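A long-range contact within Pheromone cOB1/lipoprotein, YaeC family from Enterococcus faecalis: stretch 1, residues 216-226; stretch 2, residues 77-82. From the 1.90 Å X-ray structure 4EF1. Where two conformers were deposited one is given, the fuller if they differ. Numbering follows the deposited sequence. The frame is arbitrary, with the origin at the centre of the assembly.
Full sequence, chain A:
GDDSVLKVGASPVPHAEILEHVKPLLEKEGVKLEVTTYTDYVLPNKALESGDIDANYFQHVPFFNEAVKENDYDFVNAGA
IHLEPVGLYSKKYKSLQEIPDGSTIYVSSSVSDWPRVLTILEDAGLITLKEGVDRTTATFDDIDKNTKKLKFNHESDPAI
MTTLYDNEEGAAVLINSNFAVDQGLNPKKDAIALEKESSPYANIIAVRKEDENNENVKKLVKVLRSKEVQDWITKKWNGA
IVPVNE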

ATOM      1  N   ASN A 216      14.194 -18.781  -7.417  1.00 26.40           N
ATOM      2  CA  ASN A 216      14.704 -17.403  -7.562  1.00 26.09           C
ATOM      3  C   ASN A 216      13.819 -16.373  -6.895  1.00 23.23           C
ATOM      4  O   ASN A 216      14.309 -15.375  -6.359  1.00 21.85           O
ATOM      5  CB  ASN A 216      14.984 -17.046  -9.011  1.00 27.32           C
ATOM      6  CG  ASN A 216      16.228 -17.755  -9.563  1.00 34.85           C
ATOM      7  OD1 ASN A 216      17.076 -18.249  -8.810  1.00 35.00           O
ATOM      8  ND2 ASN A 216      16.350 -17.773 -10.880  1.00 38.18           N
ATOM      9  N   VAL A 217      12.513 -16.618  -6.923  1.00 23.04           N
ATOM     10  CA  VAL A 217      11.569 -15.778  -6.193  1.00 21.33           C
ATOM     11  C   VAL A 217      11.860 -15.862  -4.691  1.00 22.20           C
ATOM     12  O   VAL A 217      11.819 -14.841  -4.010  1.00 21.53           O
ATOM     13  CB  VAL A 217      10.097 -16.166  -6.500  1.00 22.86           C
ATOM     14  CG1 VAL A 217       9.143 -15.440  -5.571  1.00 22.85           C
ATOM     15  CG2 VAL A 217       9.783 -15.763  -7.939  1.00 22.90           C
ATOM     16  N   LYS A 218      12.132 -17.078  -4.205  1.00 20.73           N
ATOM     17  CA  LYS A 218      12.446 -17.298  -2.794  0.50 21.85           C
ATOM     18  C   LYS A 218      13.749 -16.587  -2.406  1.00 22.46           C
ATOM     19  O   LYS A 218      13.833 -16.015  -1.349  1.00 24.36           O
ATOM     20  CB  LYS A 218      12.455 -18.787  -2.449  0.50 23.89           C
ATOM     21  CG  LYS A 218      11.030 -19.364  -2.529  0.50 25.08           C
ATOM     22  CD  LYS A 218      10.818 -20.757  -1.953  0.50 26.51           C
ATOM     23  CE  LYS A 218      11.561 -21.872  -2.659  0.50 27.56           C
ATOM     24  NZ  LYS A 218      10.977 -23.191  -2.283  0.50 30.01           N
ATOM     25  N   LYS A 219      14.732 -16.604  -3.283  1.00 21.40           N
ATOM     26  CA  LYS A 219      16.007 -15.895  -3.025  1.00 23.48           C
ATOM     27  C   LYS A 219      15.748 -14.402  -2.841  1.00 21.42           C
ATOM     28  O   LYS A 219      16.303 -13.775  -1.935  1.00 22.41           O
ATOM     29  CB  LYS A 219      17.002 -16.124  -4.183  1.00 24.13           C
ATOM     30  CG  LYS A 219      17.736 -17.459  -4.134  1.00 26.90           C
ATOM     31  CD  LYS A 219      18.542 -17.672  -5.401  1.00 24.98           C
ATOM     32  CE  LYS A 219      19.149 -19.038  -5.407  1.00 27.89           C
ATOM     33  NZ  LYS A 219      20.046 -19.102  -6.590  1.00 30.54           N
ATOM     34  N   LEU A 220      14.897 -13.856  -3.710  1.00 20.44           N
ATOM     35  CA  LEU A 220      14.486 -12.459  -3.647  1.00 20.78           C
ATOM     36  C   LEU A 220      13.795 -12.128  -2.369  1.00 19.51           C
ATOM     37  O   LEU A 220      14.140 -11.160  -1.736  1.00 19.65           O
ATOM     38  CB  LEU A 220      13.563 -12.072  -4.806  1.00 19.40           C
ATOM     39  CG  LEU A 220      12.993 -10.638  -4.815  1.00 18.92           C
ATOM     40  CD1 LEU A 220      14.074  -9.562  -4.825  1.00 19.89           C
ATOM     41  CD2 LEU A 220      12.122 -10.553  -6.044  1.00 18.20           C
ATOM     42  N   VAL A 221      12.805 -12.925  -1.987  1.00 20.71           N
ATOM     43  CA  VAL A 221      12.104 -12.686  -0.721  1.00 19.33           C
ATOM     44  C   VAL A 221      13.048 -12.699   0.476  1.00 20.81           C
ATOM     45  O   VAL A 221      12.904 -11.884   1.368  1.00 21.32           O
ATOM     46  CB  VAL A 221      10.912 -13.682  -0.508  1.00 18.79           C
ATOM     47  CG1 VAL A 221      10.280 -13.504   0.882  1.00 19.36           C
ATOM     48  CG2 VAL A 221       9.875 -13.482  -1.597  1.00 18.00           C
ATOM     49  N   LYS A 222      13.991 -13.648   0.507  1.00 20.69           N
ATOM     50  CA  LYS A 222      14.902 -13.774   1.622  1.00 21.06           C
ATOM     51  C   LYS A 222      15.813 -12.538   1.675  1.00 21.57           C
ATOM     52  O   LYS A 222      16.049 -12.019   2.761  1.00 20.11           O
ATOM     53  CB  LYS A 222      15.767 -15.036   1.545  1.00 22.18           C
ATOM     54  CG  LYS A 222      16.669 -15.240   2.782  1.00 24.11           C
ATOM     55  CD  LYS A 222      17.536 -16.474   2.629  1.00 24.66           C
ATOM     56  CE  LYS A 222      18.386 -16.766   3.834  1.00 26.08           C
ATOM     57  NZ  LYS A 222      19.155 -18.030   3.712  1.00 25.81           N
ATOM     58  N   VAL A 223      16.298 -12.088   0.508  1.00 20.98           N
ATOM     59  CA  VAL A 223      17.233 -10.919   0.452  1.00 20.50           C
ATOM     60  C   VAL A 223      16.470  -9.675   0.885  1.00 21.42           C
ATOM     61  O   VAL A 223      16.948  -8.902   1.749  1.00 24.24           O
ATOM     62  CB  VAL A 223      17.863 -10.756  -0.940  1.00 19.81           C
ATOM     63  CG1 VAL A 223      18.486  -9.376  -1.084  1.00 19.80           C
ATOM     64  CG2 VAL A 223      18.854 -11.868  -1.210  1.00 19.36           C
ATOM     65  N   LEU A 224      15.236  -9.530   0.411  1.00 20.39           N
ATOM     66  CA  LEU A 224      14.383  -8.412   0.811  1.00 19.42           C
ATOM     67  C   LEU A 224      14.056  -8.349   2.318  1.00 21.53           C
ATOM     68  O   LEU A 224      13.866  -7.252   2.857  1.00 21.61           O
ATOM     69  CB  LEU A 224      13.096  -8.386  -0.002  1.00 19.62           C
ATOM     70  CG  LEU A 224      13.180  -7.985  -1.452  1.00 18.55           C
ATOM     71  CD1 LEU A 224      11.825  -8.235  -2.097  1.00 16.58           C
ATOM     72  CD2 LEU A 224      13.661  -6.524  -1.586  1.00 17.65           C
ATOM     73  N   ARG A 225      14.021  -9.504   2.986  1.00 21.27           N
ATOM     74  CA  ARG A 225      13.815  -9.572   4.442  1.00 21.53           C
ATOM     75  C   ARG A 225      15.101  -9.619   5.256  1.00 21.62           C
ATOM     76  O   ARG A 225      15.052  -9.587   6.508  1.00 23.76           O
ATOM     77  CB  ARG A 225      12.983 -10.813   4.785  1.00 22.61           C
ATOM     78  CG  ARG A 225      11.587 -10.764   4.229  1.00 22.66           C
ATOM     79  CD  ARG A 225      10.928 -12.099   4.446  1.00 24.27           C
ATOM     80  NE  ARG A 225       9.488 -12.048   4.269  1.00 23.99           N
ATOM     81  CZ  ARG A 225       8.692 -13.122   4.198  1.00 26.52           C
ATOM     82  NH1 ARG A 225       9.174 -14.370   4.263  1.00 27.77           N
ATOM     83  NH2 ARG A 225       7.379 -12.961   4.071  1.00 24.69           N
ATOM     84  N   SER A 226      16.271  -9.684   4.607  1.00 20.92           N
ATOM     85  CA  SER A 226      17.529  -9.807   5.373  1.00 23.57           C
ATOM     86  C   SER A 226      17.771  -8.550   6.211  1.00 23.08           C
ATOM     87  O   SER A 226      17.352  -7.471   5.796  1.00 24.06           O
ATOM     88  CB  SER A 226      18.728 -10.043   4.455  1.00 24.35           C
ATOM     89  OG  SER A 226      18.926  -8.924   3.593  1.00 22.99           O
TER
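Stretch 2 (77-82) NAGAIH

Stretch 2 is an irregular strand laid almost parallel along a helix, held by a small apolar seam and fastened by Arg225, near the C-terminal end of stretch 1, which holds a carbonyl in the middle of the strand. The N-to-C directions of strand 77-82 and helix 216-225 differ by 9°, and the axes approach to 8.8 Å. With so little crossing the two chains keep company along the stretch, though the register is uneven: Ala78 lies nearest Val217, Gly79 nearest Val221 and Ile81 nearest Arg225, the CA–CA distances being 7.5, 6.8 and 6.4 Å. On the helix, Val217, Val221 and Leu224 follow the familiar four-then-three spacing, and all three point CA-to-CB toward the strand.

The strand answers with small residues first. Its backbone leaves the extended region at Ala78 (phi/psi -82/-11) and again at Ile81 (-116/-41), before and after Gly79 and Ala80. Ala78 CB packs against Val217 CG1 at 3.7 Å, and Ala78 O lies 3.6 Å from Val221 CG2. Gly79 follows, with phi/psi of 143/144, a conformation in which a CB would jam against the carbonyl O of Ala78; an ideal CB would also clash with Arg225 NH2 at 3.0 Å, so both backbone and neighbour call for glycine. Asn77 OD1 accepts a hydrogen bond from Gly79 N at 2.8 Å within the strand. Ile81 then supplies bulk: its CB starts sideways, but the chain's end comes nearer, setting CD1 4.0 Å from Val221 CG1, while Ile81 CG2 meets Leu224 CB at 3.9 Å.

Ala80 turns its CB away and contributes its carbonyl instead. Arg225 reaches across with an extended side chain beyond chi1, and Ala80 O accepts from both Arg225 NE (2.9 Å) and Arg225 NH2 (2.8 Å), lying at the guanidinium edge near its plane. Water 1 adds a bridge between backbones, donating to Ile81 O at 3.0 Å and to Leu224 O at 2.7 Å.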

ATOM      1  N   ASN A  77       0.643 -15.583  -3.317  1.00 22.82           N
ATOM      2  CA  ASN A  77       1.413 -14.696  -2.468  1.00 22.30           C
ATOM      3  C   ASN A  77       2.739 -15.351  -2.108  1.00 23.05           C
ATOM      4  O   ASN A  77       2.766 -16.323  -1.336  1.00 22.34           O
ATOM      5  CB  ASN A  77       0.580 -14.418  -1.219  1.00 20.85           C
ATOM      6  CG  ASN A  77       1.281 -13.588  -0.197  1.00 21.77           C
ATOM      7  OD1 ASN A  77       2.424 -13.101  -0.377  1.00 21.46           O
ATOM      8  ND2 ASN A  77       0.569 -13.378   0.902  1.00 19.87           N
ATOM      9  N   ALA A  78       3.833 -14.790  -2.625  1.00 22.81           N
ATOM     10  CA  ALA A  78       5.183 -15.295  -2.322  1.00 23.16           C
ATOM     11  C   ALA A  78       5.779 -14.790  -0.994  1.00 24.57           C
ATOM     12  O   ALA A  78       6.855 -15.242  -0.596  1.00 23.25           O
ATOM     13  CB  ALA A  78       6.128 -14.964  -3.458  1.00 20.15           C
ATOM     14  N   GLY A  79       5.162 -13.804  -0.356  1.00 23.52           N
ATOM     15  CA  GLY A  79       5.588 -13.385   0.981  1.00 23.45           C
ATOM     16  C   GLY A  79       5.490 -11.883   1.183  1.00 20.68           C
ATOM     17  O   GLY A  79       5.745 -11.117   0.279  1.00 19.12           O
ATOM     18  N   ALA A  80       5.124 -11.479   2.399  1.00 20.91           N
ATOM     19  CA  ALA A  80       5.050 -10.063   2.772  1.00 19.44           C
ATOM     20  C   ALA A  80       6.471  -9.529   2.971  1.00 18.19           C
ATOM     21  O   ALA A  80       7.326 -10.201   3.596  1.00 19.95           O
ATOM     22  CB  ALA A  80       4.280  -9.899   4.056  1.00 20.67           C
ATOM     23  N   ILE A  81       6.677  -8.300   2.544  1.00 16.51           N
ATOM     24  CA  ILE A  81       7.978  -7.633   2.643  1.00 17.04           C
ATOM     25  C   ILE A  81       7.975  -6.397   3.555  1.00 18.05           C
ATOM     26  O   ILE A  81       8.893  -6.193   4.334  1.00 20.37           O
ATOM     27  CB  ILE A  81       8.467  -7.240   1.277  1.00 15.42           C
ATOM     28  CG1 ILE A  81       8.485  -8.418   0.321  1.00 15.75           C
ATOM     29  CG2 ILE A  81       9.861  -6.607   1.368  1.00 15.58           C
ATOM     30  CD1 ILE A  81       9.294  -9.635   0.730  1.00 15.71           C
ATOM     31  N   HIS A  82       6.933  -5.582   3.481  1.00 21.13           N
ATOM     32  CA  HIS A  82       6.854  -4.341   4.265  1.00 20.67           C
ATOM     33  C   HIS A  82       5.467  -3.776   4.409  1.00 20.52           C
ATOM     34  O   HIS A  82       4.611  -4.057   3.609  1.00 19.84           O
ATOM     35  CB  HIS A  82       7.746  -3.271   3.644  1.00 19.84           C
ATOM     36  CG  HIS A  82       7.161  -2.600   2.414  1.00 18.95           C
ATOM     37  ND1 HIS A  82       7.450  -2.997   1.168  1.00 18.31           N
ATOM     38  CD2 HIS A  82       6.340  -1.492   2.290  1.00 19.74           C
ATOM     39  CE1 HIS A  82       6.862  -2.207   0.300  1.00 20.28           C
ATOM     40  NE2 HIS A  82       6.151  -1.284   0.985  1.00 20.76           N
TER
HETATM   41  O   HOH W   1      11.878  -6.522   4.541  1.00 23.91           O